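Local coordinates for protein 7beta-hydroxysteroid dehydrogenase (Collinsella aerofaciens, PDB 5FYD) that catalyses the NADPH-dependent reduction of 7-oxolithocholate to the 7beta-hydroxy bile acid ursodeoxycholate and acts as a homodimer, at residues H95-K99 with W152-Y156; V181-L186 with E228-A233; T188-L194 with V207-T213. All blocks are in the same frame, centred on the assembly; numbering follows the deposited sequence.

Contact 1 of 3, residues H95-K99 with W152-Y156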
ATOM      1  N   HIS A  95      -1.448   8.126   7.978  1.00 18.08           N
ATOM      2  CA  HIS A  95      -0.900   9.135   7.081  1.00 20.28           C
ATOM      3  C   HIS A  95      -1.769   9.221   5.844  1.00 20.47           C
ATOM      4  O   HIS A  95      -2.625   8.375   5.601  1.00 22.36           O
ATOM      5  CB  HIS A  95       0.576   8.871   6.755  1.00 22.92           C
ATOM      6  CG  HIS A  95       0.909   7.433   6.479  1.00 25.74           C
ATOM      7  ND1 HIS A  95       0.687   6.840   5.255  1.00 28.47           N
ATOM      8  CD2 HIS A  95       1.488   6.484   7.258  1.00 28.23           C
ATOM      9  CE1 HIS A  95       1.107   5.586   5.291  1.00 27.74           C
ATOM     10  NE2 HIS A  95       1.588   5.341   6.498  1.00 28.22           N
ATOM     11  N   SER A  96      -1.579  10.286   5.095  1.00 20.32           N
ATOM     12  CA  SER A  96      -2.453  10.567   3.972  1.00 21.41           C
ATOM     13  C   SER A  96      -1.708  11.419   2.983  1.00 20.22           C
ATOM     14  O   SER A  96      -1.285  12.519   3.308  1.00 19.96           O
ATOM     15  CB  SER A  96      -3.697  11.292   4.461  1.00 23.27           C
ATOM     16  OG  SER A  96      -4.639  11.377   3.409  1.00 25.88           O
ATOM     17  N   PHE A  97      -1.551  10.900   1.771  1.00 19.75           N
ATOM     18  CA  PHE A  97      -0.837  11.593   0.728  1.00 19.56           C
ATOM     19  C   PHE A  97      -1.540  12.900   0.366  1.00 18.16           C
ATOM     20  O   PHE A  97      -2.762  12.950   0.266  1.00 17.50           O
ATOM     21  CB  PHE A  97      -0.702  10.707  -0.523  1.00 20.84           C
ATOM     22  CG  PHE A  97      -0.223  11.452  -1.735  1.00 23.61           C
ATOM     23  CD1 PHE A  97       1.118  11.778  -1.880  1.00 26.07           C
ATOM     24  CD2 PHE A  97      -1.115  11.840  -2.728  1.00 26.57           C
ATOM     25  CE1 PHE A  97       1.569  12.490  -2.990  1.00 26.51           C
ATOM     26  CE2 PHE A  97      -0.668  12.541  -3.847  1.00 27.75           C
ATOM     27  CZ  PHE A  97       0.669  12.869  -3.973  1.00 28.15           C
ATOM     28  N   GLY A  98      -0.742  13.938   0.176  1.00 17.12           N
ATOM     29  CA  GLY A  98      -1.205  15.227  -0.302  1.00 17.22           C
ATOM     30  C   GLY A  98      -0.414  16.353   0.293  1.00 16.70           C
ATOM     31  O   GLY A  98       0.065  16.247   1.434  1.00 16.06           O
ATOM     32  N   LYS A  99      -0.256  17.439  -0.465  1.00 16.69           N
ATOM     33  CA  LYS A  99       0.226  18.690   0.098  1.00 15.64           C
ATOM     34  C   LYS A  99      -0.723  19.106   1.215  1.00 14.92           C
ATOM     35  O   LYS A  99      -1.913  18.698   1.235  1.00 15.38           O
ATOM     36  CB  LYS A  99       0.280  19.811  -0.936  1.00 16.42           C
ATOM     37  CG  LYS A  99       1.259  19.587  -2.080  1.00 17.65           C
ATOM     38  CD  LYS A  99       1.561  20.886  -2.785  1.00 18.17           C
ATOM     39  CE  LYS A  99       2.562  20.701  -3.903  1.00 19.57           C
ATOM     40  NZ  LYS A  99       2.854  22.001  -4.573  1.00 20.14           N
ATOM     41  N   TRP A 152       4.830  16.071   0.817  1.00 14.36           N
ATOM     42  CA  TRP A 152       3.633  15.453   0.213  1.00 14.85           C
ATOM     43  C   TRP A 152       2.901  14.464   1.139  1.00 14.65           C
ATOM     44  O   TRP A 152       1.959  13.802   0.732  1.00 14.52           O
ATOM     45  CB  TRP A 152       3.916  14.862  -1.191  1.00 15.15           C
ATOM     46  CG  TRP A 152       3.964  15.895  -2.294  1.00 15.94           C
ATOM     47  CD1 TRP A 152       2.929  16.272  -3.105  1.00 17.09           C
ATOM     48  CD2 TRP A 152       5.082  16.708  -2.678  1.00 16.88           C
ATOM     49  NE1 TRP A 152       3.335  17.246  -3.976  1.00 17.15           N
ATOM     50  CE2 TRP A 152       4.652  17.527  -3.751  1.00 17.09           C
ATOM     51  CE3 TRP A 152       6.419  16.779  -2.270  1.00 17.17           C
ATOM     52  CZ2 TRP A 152       5.506  18.436  -4.394  1.00 18.10           C
ATOM     53  CZ3 TRP A 152       7.258  17.695  -2.889  1.00 18.14           C
ATOM     54  CH2 TRP A 152       6.797  18.514  -3.947  1.00 17.86           C
ATOM     55  N   ASN A 153       3.327  14.389   2.400  1.00 14.68           N
ATOM     56  CA  ASN A 153       2.647  13.607   3.421  1.00 15.32           C
ATOM     57  C   ASN A 153       3.094  14.144   4.787  1.00 13.71           C
ATOM     58  O   ASN A 153       3.511  13.391   5.671  1.00 13.27           O
ATOM     59  CB  ASN A 153       2.983  12.114   3.266  1.00 16.63           C
ATOM     60  CG  ASN A 153       1.941  11.197   3.896  1.00 19.46           C
ATOM     61  OD1 ASN A 153       1.188  11.579   4.775  1.00 18.55           O
ATOM     62  ND2 ASN A 153       1.881   9.960   3.407  1.00 24.29           N
ATOM     63  N   GLY A 154       3.026  15.458   4.919  1.00 13.07           N
ATOM     64  CA  GLY A 154       3.670  16.199   6.007  1.00 13.06           C
ATOM     65  C   GLY A 154       3.359  15.707   7.412  1.00 13.80           C
ATOM     66  O   GLY A 154       4.259  15.604   8.274  1.00 12.80           O
ATOM     67  N   GLN A 155       2.099  15.357   7.651  1.00 14.02           N
ATOM     68  CA  GLN A 155       1.728  14.884   8.988  1.00 15.23           C
ATOM     69  C   GLN A 155       2.283  13.518   9.413  1.00 15.84           C
ATOM     70  O   GLN A 155       2.337  13.230  10.623  1.00 16.30           O
ATOM     71  CB  GLN A 155       0.212  14.930   9.188  1.00 15.52           C
ATOM     72  CG  GLN A 155      -0.252  16.175   9.908  1.00 15.25           C
ATOM     73  CD  GLN A 155      -1.448  15.917  10.802  1.00 14.20           C
ATOM     74  OE1 GLN A 155      -1.324  15.418  11.905  1.00 15.40           O
ATOM     75  NE2 GLN A 155      -2.610  16.289  10.330  1.00 13.27           N
ATOM     76  N   TYR A 156       2.699  12.686   8.460  1.00 16.12           N
ATOM     77  CA  TYR A 156       3.388  11.399   8.745  1.00 17.10           C
ATOM     78  C   TYR A 156       4.613  11.694   9.609  1.00 15.32           C
ATOM     79  O   TYR A 156       4.693  11.279  10.781  1.00 14.44           O
ATOM     80  CB  TYR A 156       3.830  10.703   7.430  1.00 19.18           C
ATOM     81  CG  TYR A 156       4.310   9.228   7.482  1.00 20.44           C
ATOM     82  CD1 TYR A 156       4.526   8.542   8.669  1.00 21.85           C
ATOM     83  CD2 TYR A 156       4.506   8.520   6.281  1.00 24.38           C
ATOM     84  CE1 TYR A 156       4.923   7.215   8.684  1.00 23.20           C
ATOM     85  CE2 TYR A 156       4.936   7.192   6.279  1.00 24.99           C
ATOM     86  CZ  TYR A 156       5.130   6.536   7.477  1.00 26.41           C
ATOM     87  OH  TYR A 156       5.539   5.206   7.466  1.00 28.88           O
TER
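A loop lies against the start of a helix at the catalytic edge of the Rossmann fold: residues 95-99, which follow strand 85-90, run antiparallel alongside residues 152-156, where helix 154-173 begins. Two hydrogen bonds set the register. Ser96 N donates to Asn153 OD1 at 3.1 Å, and Gly98 N donates almost straight to Trp152 O at 2.8 Å, so one bond uses a side chain and the other is purely backbone. Asn153 is the buried residue of the group, its side-chain end turned to the loop, and OD1 also lies 3.4 Å from His95 CB. Gly98 adopts phi 147° and psi 148°, where a CB would collide with the carbonyl of Phe97, so the backbone path itself calls for glycine. Around this polar centre, side chains close the outer end. Phe97 CE1 rests 3.8 Å from Trp152 CB, the rings nearly parallel but hardly overlapping, while Lys99 CE passes 3.5 Å from Trp152 NE1. At the other end the His95 and Tyr156 rings stack face to face, centroids 4.1 Å apart and planes at 18°, with CD2 of His95 3.6 Å from CZ of Tyr156. Pro199 of the second subunit packs on Tyr156, and Pro192 of the second subunit on Phe97. Tyr156 is the inferred proton acceptor; its side chain lies about 4 Å from those of Ser143, the inferred transition-state stabiliser, and Lys160, which probably lowers the tyrosine pKa, consistent with the Ser-Tyr-Lys triad of short-chain dehydrogenases, Tyr156 and Lys160 forming the YxxxK motif.

Contact 2 of 3, residues V181-L186 with E228-A233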
ATOM      1  N   VAL A 181      11.632   2.658  29.203  1.00 11.38           N
ATOM      2  CA  VAL A 181      10.970   3.252  28.065  1.00 11.19           C
ATOM      3  C   VAL A 181      11.959   3.379  26.929  1.00 10.95           C
ATOM      4  O   VAL A 181      13.118   3.703  27.147  1.00 11.27           O
ATOM      5  CB  VAL A 181      10.334   4.615  28.437  1.00 11.06           C
ATOM      6  CG1 VAL A 181       9.764   5.361  27.218  1.00 11.40           C
ATOM      7  CG2 VAL A 181       9.251   4.395  29.465  1.00 11.16           C
ATOM      8  N   GLU A 182      11.498   3.095  25.726  1.00 10.72           N
ATOM      9  CA  GLU A 182      12.302   3.154  24.510  1.00 10.91           C
ATOM     10  C   GLU A 182      11.429   3.597  23.354  1.00 10.84           C
ATOM     11  O   GLU A 182      10.244   3.280  23.314  1.00 10.56           O
ATOM     12  CB  GLU A 182      12.890   1.784  24.206  1.00 11.37           C
ATOM     13  CG  GLU A 182      13.871   1.713  23.036  1.00 12.05           C
ATOM     14  CD  GLU A 182      14.081   0.281  22.576  1.00 12.63           C
ATOM     15  OE1 GLU A 182      14.125  -0.636  23.438  1.00 12.38           O
ATOM     16  OE2 GLU A 182      14.144   0.071  21.352  1.00 13.24           O
ATOM     17  N   VAL A 183      12.013   4.348  22.444  1.00 10.25           N
ATOM     18  CA  VAL A 183      11.422   4.523  21.116  1.00 10.86           C
ATOM     19  C   VAL A 183      12.263   3.808  20.079  1.00 10.84           C
ATOM     20  O   VAL A 183      13.492   3.930  20.062  1.00 11.17           O
ATOM     21  CB  VAL A 183      11.172   5.997  20.742  1.00 10.67           C
ATOM     22  CG1 VAL A 183      12.386   6.898  20.960  1.00 11.08           C
ATOM     23  CG2 VAL A 183      10.641   6.125  19.303  1.00 10.81           C
ATOM     24  N   ILE A 184      11.590   3.058  19.212  1.00 11.68           N
ATOM     25  CA  ILE A 184      12.241   2.392  18.091  1.00 12.66           C
ATOM     26  C   ILE A 184      11.722   3.061  16.823  1.00 12.20           C
ATOM     27  O   ILE A 184      10.514   3.113  16.598  1.00 12.06           O
ATOM     28  CB  ILE A 184      12.030   0.867  18.076  1.00 13.52           C
ATOM     29  CG1 ILE A 184      12.817   0.244  16.905  1.00 15.17           C
ATOM     30  CG2 ILE A 184      10.560   0.447  17.995  1.00 13.34           C
ATOM     31  CD1 ILE A 184      14.005  -0.560  17.318  1.00 16.11           C
ATOM     32  N   THR A 185      12.646   3.535  15.997  1.00 11.88           N
ATOM     33  CA  THR A 185      12.334   4.256  14.777  1.00 12.43           C
ATOM     34  C   THR A 185      12.535   3.329  13.572  1.00 12.66           C
ATOM     35  O   THR A 185      13.640   2.816  13.352  1.00 12.22           O
ATOM     36  CB  THR A 185      13.211   5.515  14.672  1.00 13.66           C
ATOM     37  OG1 THR A 185      12.856   6.425  15.734  1.00 13.49           O
ATOM     38  CG2 THR A 185      13.023   6.186  13.352  1.00 13.94           C
ATOM     39  N   LEU A 186      11.464   3.109  12.809  1.00 12.39           N
ATOM     40  CA  LEU A 186      11.464   2.130  11.725  1.00 14.18           C
ATOM     41  C   LEU A 186      11.673   2.812  10.398  1.00 15.64           C
ATOM     42  O   LEU A 186      11.259   3.944  10.205  1.00 17.45           O
ATOM     43  CB  LEU A 186      10.137   1.407  11.673  1.00 14.49           C
ATOM     44  CG  LEU A 186       9.673   0.769  12.985  1.00 14.62           C
ATOM     45  CD1 LEU A 186       8.412  -0.054  12.742  1.00 16.19           C
ATOM     46  CD2 LEU A 186      10.776  -0.045  13.616  1.00 14.83           C
ATOM     47  N   GLU A 228      19.067   1.278  25.860  1.00 15.65           N
ATOM     48  CA  GLU A 228      19.139   2.428  24.958  1.00 16.47           C
ATOM     49  C   GLU A 228      17.796   3.119  24.949  1.00 16.40           C
ATOM     50  O   GLU A 228      16.774   2.456  25.074  1.00 16.48           O
ATOM     51  CB  GLU A 228      19.536   1.987  23.551  1.00 16.96           C
ATOM     52  CG  GLU A 228      20.885   1.287  23.547  1.00 18.49           C
ATOM     53  CD  GLU A 228      21.415   0.997  22.170  1.00 20.40           C
ATOM     54  OE1 GLU A 228      21.145   1.768  21.240  1.00 21.81           O
ATOM     55  OE2 GLU A 228      22.127  -0.024  22.029  1.00 23.25           O
ATOM     56  N   LEU A 229      17.817   4.439  24.801  1.00 14.92           N
ATOM     57  CA  LEU A 229      16.604   5.270  24.835  1.00 15.02           C
ATOM     58  C   LEU A 229      15.900   5.359  23.472  1.00 13.27           C
ATOM     59  O   LEU A 229      14.665   5.290  23.370  1.00 12.63           O
ATOM     60  CB  LEU A 229      16.939   6.680  25.325  1.00 16.10           C
ATOM     61  CG  LEU A 229      17.732   6.828  26.638  1.00 17.37           C
ATOM     62  CD1 LEU A 229      17.946   8.293  26.976  1.00 19.07           C
ATOM     63  CD2 LEU A 229      17.049   6.109  27.777  1.00 17.73           C
ATOM     64  N   SER A 230      16.697   5.565  22.451  1.00 12.27           N
ATOM     65  CA  SER A 230      16.218   5.880  21.120  1.00 11.93           C
ATOM     66  C   SER A 230      17.038   5.087  20.106  1.00 12.91           C
ATOM     67  O   SER A 230      18.245   5.319  19.941  1.00 13.47           O
ATOM     68  CB  SER A 230      16.345   7.369  20.877  1.00 11.87           C
ATOM     69  OG  SER A 230      15.790   7.741  19.632  1.00 11.85           O
ATOM     70  N   VAL A 231      16.370   4.183  19.417  1.00 13.01           N
ATOM     71  CA  VAL A 231      17.019   3.189  18.565  1.00 13.00           C
ATOM     72  C   VAL A 231      16.431   3.332  17.192  1.00 13.30           C
ATOM     73  O   VAL A 231      15.222   3.482  17.037  1.00 12.41           O
ATOM     74  CB  VAL A 231      16.718   1.769  19.061  1.00 13.13           C
ATOM     75  CG1 VAL A 231      17.280   0.682  18.123  1.00 13.48           C
ATOM     76  CG2 VAL A 231      17.244   1.598  20.481  1.00 13.48           C
ATOM     77  N   ILE A 232      17.298   3.296  16.191  1.00 12.92           N
ATOM     78  CA  ILE A 232      16.854   3.188  14.799  1.00 13.48           C
ATOM     79  C   ILE A 232      16.967   1.714  14.426  1.00 14.16           C
ATOM     80  O   ILE A 232      18.031   1.137  14.555  1.00 14.65           O
ATOM     81  CB  ILE A 232      17.685   4.081  13.869  1.00 14.28           C
ATOM     82  CG1 ILE A 232      17.388   5.559  14.179  1.00 15.36           C
ATOM     83  CG2 ILE A 232      17.355   3.785  12.397  1.00 14.44           C
ATOM     84  CD1 ILE A 232      18.355   6.524  13.568  1.00 16.10           C
ATOM     85  N   ALA A 233      15.883   1.105  13.963  1.00 13.79           N
ATOM     86  CA  ALA A 233      15.892  -0.331  13.651  1.00 14.32           C
ATOM     87  C   ALA A 233      16.729  -0.612  12.425  1.00 15.19           C
ATOM     88  O   ALA A 233      16.536   0.002  11.382  1.00 15.35           O
ATOM     89  CB  ALA A 233      14.474  -0.843  13.444  1.00 15.21           C
TER
HETATM   90  O   HOH W   1      15.092   1.651  27.056  1.00 14.21           O
HETATM   91  O   HOH W   2      14.509   6.219  17.698  1.00 16.64           O
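Strands 179-186 and 230-232 run side by side at the edge of the parallel sheet, their short axes 4.7 Å apart and inclined by 20°. Four backbone bonds zip them together: Val183 N to Leu229 O (3.0 Å), Val231 N to Val183 O (3.0 Å), Thr185 N to Val231 O (2.8 Å) and Ala233 N to Thr185 O (2.9 Å). Ile184, between the bonded residues, turns its own backbone to Asn140 and Ser142 of strand 136-143. On the face bearing Ile184 and Val231, the side chains interlock. Ile184 CD1 swings, with chi2 between wells, into the dip between Val231 and Ala233, 3.6 Å from Val231 CG1 and 3.9 Å from Ala233 CB. The small Ala233 leaves room for Leu186, whose CD2 comes within 3.8 Å of Ala233 CB, and Val231 CG2 also meets Glu182 OE2 at 3.6 Å. Helix 214-224 covers this side. On the face of Val183, Thr185, Ser230 and Ile232, which helix 154-173 covers, the fit is looser: Val183 CG1 lies 3.7 Å from Ser230 OG, and Thr185 CB 4.2 Å from Ile232 CG1. A water occupies the hollow between Thr185 and Ser230, 2.6 Å from Thr185 OG1 and donating to Ser230 OG (2.8 Å) and Val231 O (2.9 Å); Ser230 OG also bonds Glu168. Another water bridges Val181 O and Glu228 O where the strands part. The backbone bonds thus fix the parallel register whatever the side chains, while one face adds mainly apolar packing and the other mixes apolar groups with a water-linked Thr185-Ser230 pair.

Contact 3 of 3, residues T188-L194 with V207-T213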
ATOM      1  N   THR A 188      11.696   1.338   6.127  1.00 20.20           N
ATOM      2  CA  THR A 188      10.836   0.505   5.308  1.00 20.93           C
ATOM      3  C   THR A 188      10.792  -0.914   5.877  1.00 21.32           C
ATOM      4  O   THR A 188      11.830  -1.512   6.152  1.00 20.73           O
ATOM      5  CB  THR A 188      11.332   0.561   3.863  1.00 21.18           C
ATOM      6  OG1 THR A 188      11.334   1.939   3.468  1.00 21.46           O
ATOM      7  CG2 THR A 188      10.465  -0.260   2.949  1.00 21.83           C
ATOM      8  N   THR A 189       9.578  -1.389   6.117  1.00 21.06           N
ATOM      9  CA  THR A 189       9.325  -2.626   6.823  1.00 23.65           C
ATOM     10  C   THR A 189       8.462  -3.526   5.933  1.00 25.09           C
ATOM     11  O   THR A 189       7.552  -3.049   5.268  1.00 24.84           O
ATOM     12  CB  THR A 189       8.581  -2.342   8.142  1.00 25.42           C
ATOM     13  OG1 THR A 189       9.338  -1.406   8.939  1.00 25.63           O
ATOM     14  CG2 THR A 189       8.358  -3.621   8.918  1.00 25.35           C
ATOM     15  N   LEU A 190       8.772  -4.811   5.924  1.00 27.83           N
ATOM     16  CA  LEU A 190       8.044  -5.779   5.104  1.00 32.82           C
ATOM     17  C   LEU A 190       6.656  -6.011   5.700  1.00 35.38           C
ATOM     18  O   LEU A 190       6.521  -6.585   6.775  1.00 37.20           O
ATOM     19  CB  LEU A 190       8.829  -7.080   5.031  1.00 34.24           C
ATOM     20  CG  LEU A 190       8.285  -8.239   4.182  1.00 36.49           C
ATOM     21  CD1 LEU A 190       8.346  -7.907   2.701  1.00 36.88           C
ATOM     22  CD2 LEU A 190       9.081  -9.496   4.485  1.00 36.94           C
ATOM     23  N   THR A 191       5.643  -5.503   5.011  1.00 39.40           N
ATOM     24  CA  THR A 191       4.243  -5.672   5.377  1.00 42.31           C
ATOM     25  C   THR A 191       3.490  -6.172   4.135  1.00 48.27           C
ATOM     26  O   THR A 191       4.070  -6.209   3.031  1.00 47.09           O
ATOM     27  CB  THR A 191       3.655  -4.341   5.884  1.00 44.13           C
ATOM     28  OG1 THR A 191       3.803  -3.326   4.883  1.00 49.44           O
ATOM     29  CG2 THR A 191       4.372  -3.887   7.156  1.00 43.59           C
ATOM     30  N   PRO A 192       2.211  -6.586   4.302  1.00 51.22           N
ATOM     31  CA  PRO A 192       1.403  -6.858   3.100  1.00 50.94           C
ATOM     32  C   PRO A 192       1.103  -5.562   2.350  1.00 49.90           C
ATOM     33  O   PRO A 192       1.045  -5.561   1.121  1.00 49.97           O
ATOM     34  CB  PRO A 192       0.117  -7.501   3.649  1.00 52.71           C
ATOM     35  CG  PRO A 192       0.316  -7.680   5.121  1.00 53.27           C
ATOM     36  CD  PRO A 192       1.446  -6.796   5.548  1.00 51.91           C
ATOM     37  N   SER A 193       0.894  -4.483   3.108  1.00 48.73           N
ATOM     38  CA  SER A 193       0.901  -3.111   2.590  1.00 49.15           C
ATOM     39  C   SER A 193       2.031  -2.914   1.561  1.00 48.60           C
ATOM     40  O   SER A 193       1.770  -2.498   0.428  1.00 47.51           O
ATOM     41  CB  SER A 193       1.049  -2.104   3.745  1.00 51.13           C
ATOM     42  OG  SER A 193       0.271  -0.945   3.527  1.00 53.51           O
ATOM     43  N   LEU A 194       3.266  -3.250   1.952  1.00 43.95           N
ATOM     44  CA  LEU A 194       4.426  -3.086   1.075  1.00 40.88           C
ATOM     45  C   LEU A 194       4.410  -4.073  -0.089  1.00 39.69           C
ATOM     46  O   LEU A 194       4.452  -3.644  -1.237  1.00 35.48           O
ATOM     47  CB  LEU A 194       5.750  -3.214   1.842  1.00 38.76           C
ATOM     48  CG  LEU A 194       7.021  -3.001   1.010  1.00 37.00           C
ATOM     49  CD1 LEU A 194       7.030  -1.621   0.365  1.00 36.70           C
ATOM     50  CD2 LEU A 194       8.267  -3.218   1.857  1.00 37.17           C
ATOM     51  N   VAL A 207      14.174  -3.282  -2.827  1.00 57.56           N
ATOM     52  CA  VAL A 207      13.535  -2.856  -1.579  1.00 58.34           C
ATOM     53  C   VAL A 207      13.893  -3.777  -0.389  1.00 59.99           C
ATOM     54  O   VAL A 207      14.048  -3.278   0.728  1.00 56.93           O
ATOM     55  CB  VAL A 207      11.996  -2.692  -1.767  1.00 57.41           C
ATOM     56  CG1 VAL A 207      11.277  -2.450  -0.439  1.00 59.07           C
ATOM     57  CG2 VAL A 207      11.703  -1.543  -2.728  1.00 54.99           C
ATOM     58  N   MET A 208      14.049  -5.087  -0.626  1.00 66.07           N
ATOM     59  CA  MET A 208      14.429  -6.053   0.447  1.00 69.19           C
ATOM     60  C   MET A 208      15.871  -5.946   0.966  1.00 68.36           C
ATOM     61  O   MET A 208      16.156  -6.390   2.082  1.00 67.01           O
ATOM     62  CB  MET A 208      14.157  -7.511   0.035  1.00 75.40           C
ATOM     63  CG  MET A 208      12.861  -8.087   0.586  1.00 82.98           C
ATOM     64  SD  MET A 208      12.724  -8.052   2.398  1.00 94.56           S
ATOM     65  CE  MET A 208      14.074  -9.112   2.924  1.00 91.56           C
ATOM     66  N   LYS A 209      16.776  -5.381   0.168  1.00 68.73           N
ATOM     67  CA  LYS A 209      18.126  -5.050   0.655  1.00 69.60           C
ATOM     68  C   LYS A 209      18.087  -4.066   1.838  1.00 67.99           C
ATOM     69  O   LYS A 209      19.016  -4.039   2.650  1.00 67.89           O
ATOM     70  CB  LYS A 209      19.020  -4.500  -0.480  1.00 71.88           C
ATOM     71  CG  LYS A 209      19.748  -5.577  -1.280  1.00 74.54           C
ATOM     72  CD  LYS A 209      20.195  -5.085  -2.653  1.00 75.89           C
ATOM     73  CE  LYS A 209      21.054  -6.120  -3.365  1.00 77.81           C
ATOM     74  NZ  LYS A 209      20.944  -6.014  -4.846  1.00 79.10           N
ATOM     75  N   ILE A 210      17.016  -3.269   1.926  1.00 63.19           N
ATOM     76  CA  ILE A 210      16.840  -2.296   3.010  1.00 61.52           C
ATOM     77  C   ILE A 210      15.503  -2.383   3.767  1.00 53.98           C
ATOM     78  O   ILE A 210      15.210  -1.495   4.575  1.00 56.58           O
ATOM     79  CB  ILE A 210      17.087  -0.847   2.501  1.00 64.51           C
ATOM     80  CG1 ILE A 210      16.084  -0.432   1.409  1.00 64.02           C
ATOM     81  CG2 ILE A 210      18.515  -0.712   1.977  1.00 66.47           C
ATOM     82  CD1 ILE A 210      14.797   0.177   1.918  1.00 62.81           C
ATOM     83  N   ALA A 211      14.695  -3.420   3.524  1.00 46.72           N
ATOM     84  CA  ALA A 211      13.490  -3.661   4.335  1.00 41.44           C
ATOM     85  C   ALA A 211      13.767  -4.669   5.440  1.00 37.20           C
ATOM     86  O   ALA A 211      14.424  -5.686   5.220  1.00 39.30           O
ATOM     87  CB  ALA A 211      12.329  -4.135   3.481  1.00 42.30           C
ATOM     88  N   LEU A 212      13.253  -4.381   6.635  1.00 29.89           N
ATOM     89  CA  LEU A 212      13.359  -5.290   7.761  1.00 26.60           C
ATOM     90  C   LEU A 212      12.026  -5.978   7.940  1.00 21.59           C
ATOM     91  O   LEU A 212      11.004  -5.439   7.566  1.00 21.26           O
ATOM     92  CB  LEU A 212      13.693  -4.508   9.044  1.00 29.02           C
ATOM     93  CG  LEU A 212      14.945  -3.632   8.986  1.00 31.00           C
ATOM     94  CD1 LEU A 212      15.018  -2.783  10.246  1.00 32.18           C
ATOM     95  CD2 LEU A 212      16.207  -4.472   8.827  1.00 30.77           C
ATOM     96  N   THR A 213      12.037  -7.163   8.525  1.00 19.93           N
ATOM     97  CA  THR A 213      10.790  -7.817   8.917  1.00 19.67           C
ATOM     98  C   THR A 213      10.274  -7.224  10.223  1.00 17.61           C
ATOM     99  O   THR A 213      11.065  -6.730  11.042  1.00 16.67           O
ATOM    100  CB  THR A 213      10.929  -9.325   9.101  1.00 21.04           C
ATOM    101  OG1 THR A 213      11.694  -9.616  10.281  1.00 19.97           O
ATOM    102  CG2 THR A 213      11.558  -9.976   7.847  1.00 21.90           C
TER
HETATM  103  O   HOH W   3      14.492   1.360   5.542  1.00 35.79           O
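Residues 188-190 and 211-213 lie alongside each other with a single backbone bridge, Thr189 opposite Leu212 with 4.9 Å between their CA atoms. Leu212 uses both its amide and its carbonyl: its N donates to Thr188 O (3.2 Å), and its O accepts from Leu190 N (2.8 Å). Beyond the pairing each segment leads into a helix. Thr191 is an N-cap, its OG1 accepting from Leu194 N at 3.0 Å, and Thr213 caps the following helix through Glu216 N. Where the segments diverge, a water accepts from Thr188 N at 2.9 Å and lies 3.1 Å from Ile210 O. The side chains form two small apolar groups. Leu194 CD2 rests 3.9 Å from Val207 CG1 and 4.5 Å from Ala211 CB, with Thr188 CG2 4.1 Å from Val207 CG1. Leu190 spans the second, its CD1 4.4 Å from Met208 SD and its CD2 4.2 Å from Thr213 CG2, although Met208 is poorly ordered. Leu198 of the second subunit packs on Thr188, Leu194 and Val207, and Thr188 OG1 hydrogen-bonds Gly201 O of that subunit. With Thr189 near the NADP-binding Val20, this closed loop after strand 179-186 matches in position the substrate-binding region of short-chain dehydrogenases, here joined to the dimer contact.

In the fold
Along the chain, contact 1 closes before contact 2 opens. Helix 154-173, which begins in contact 1, leads into strand 179-186 of contact 2; the centres of contacts 1 and 2 are about 23 Å apart. Contact 3 is nested within the loop that contact 2 closes, and the two touch where Leu212 CD1 lies 3.4 Å from Ala233 O. Side chains of Leu186 in contact 2 and Thr189 in contact 3 each lie about 4 Å from that of the NADP-binding Val20, while contact 1 carries the inferred proton acceptor Tyr156. Contacts 1 and 3, about 7 Å apart at their nearest atoms, both meet the second subunit; through Pro192 of that subunit, contact 1 of one subunit meets contact 3 of the other.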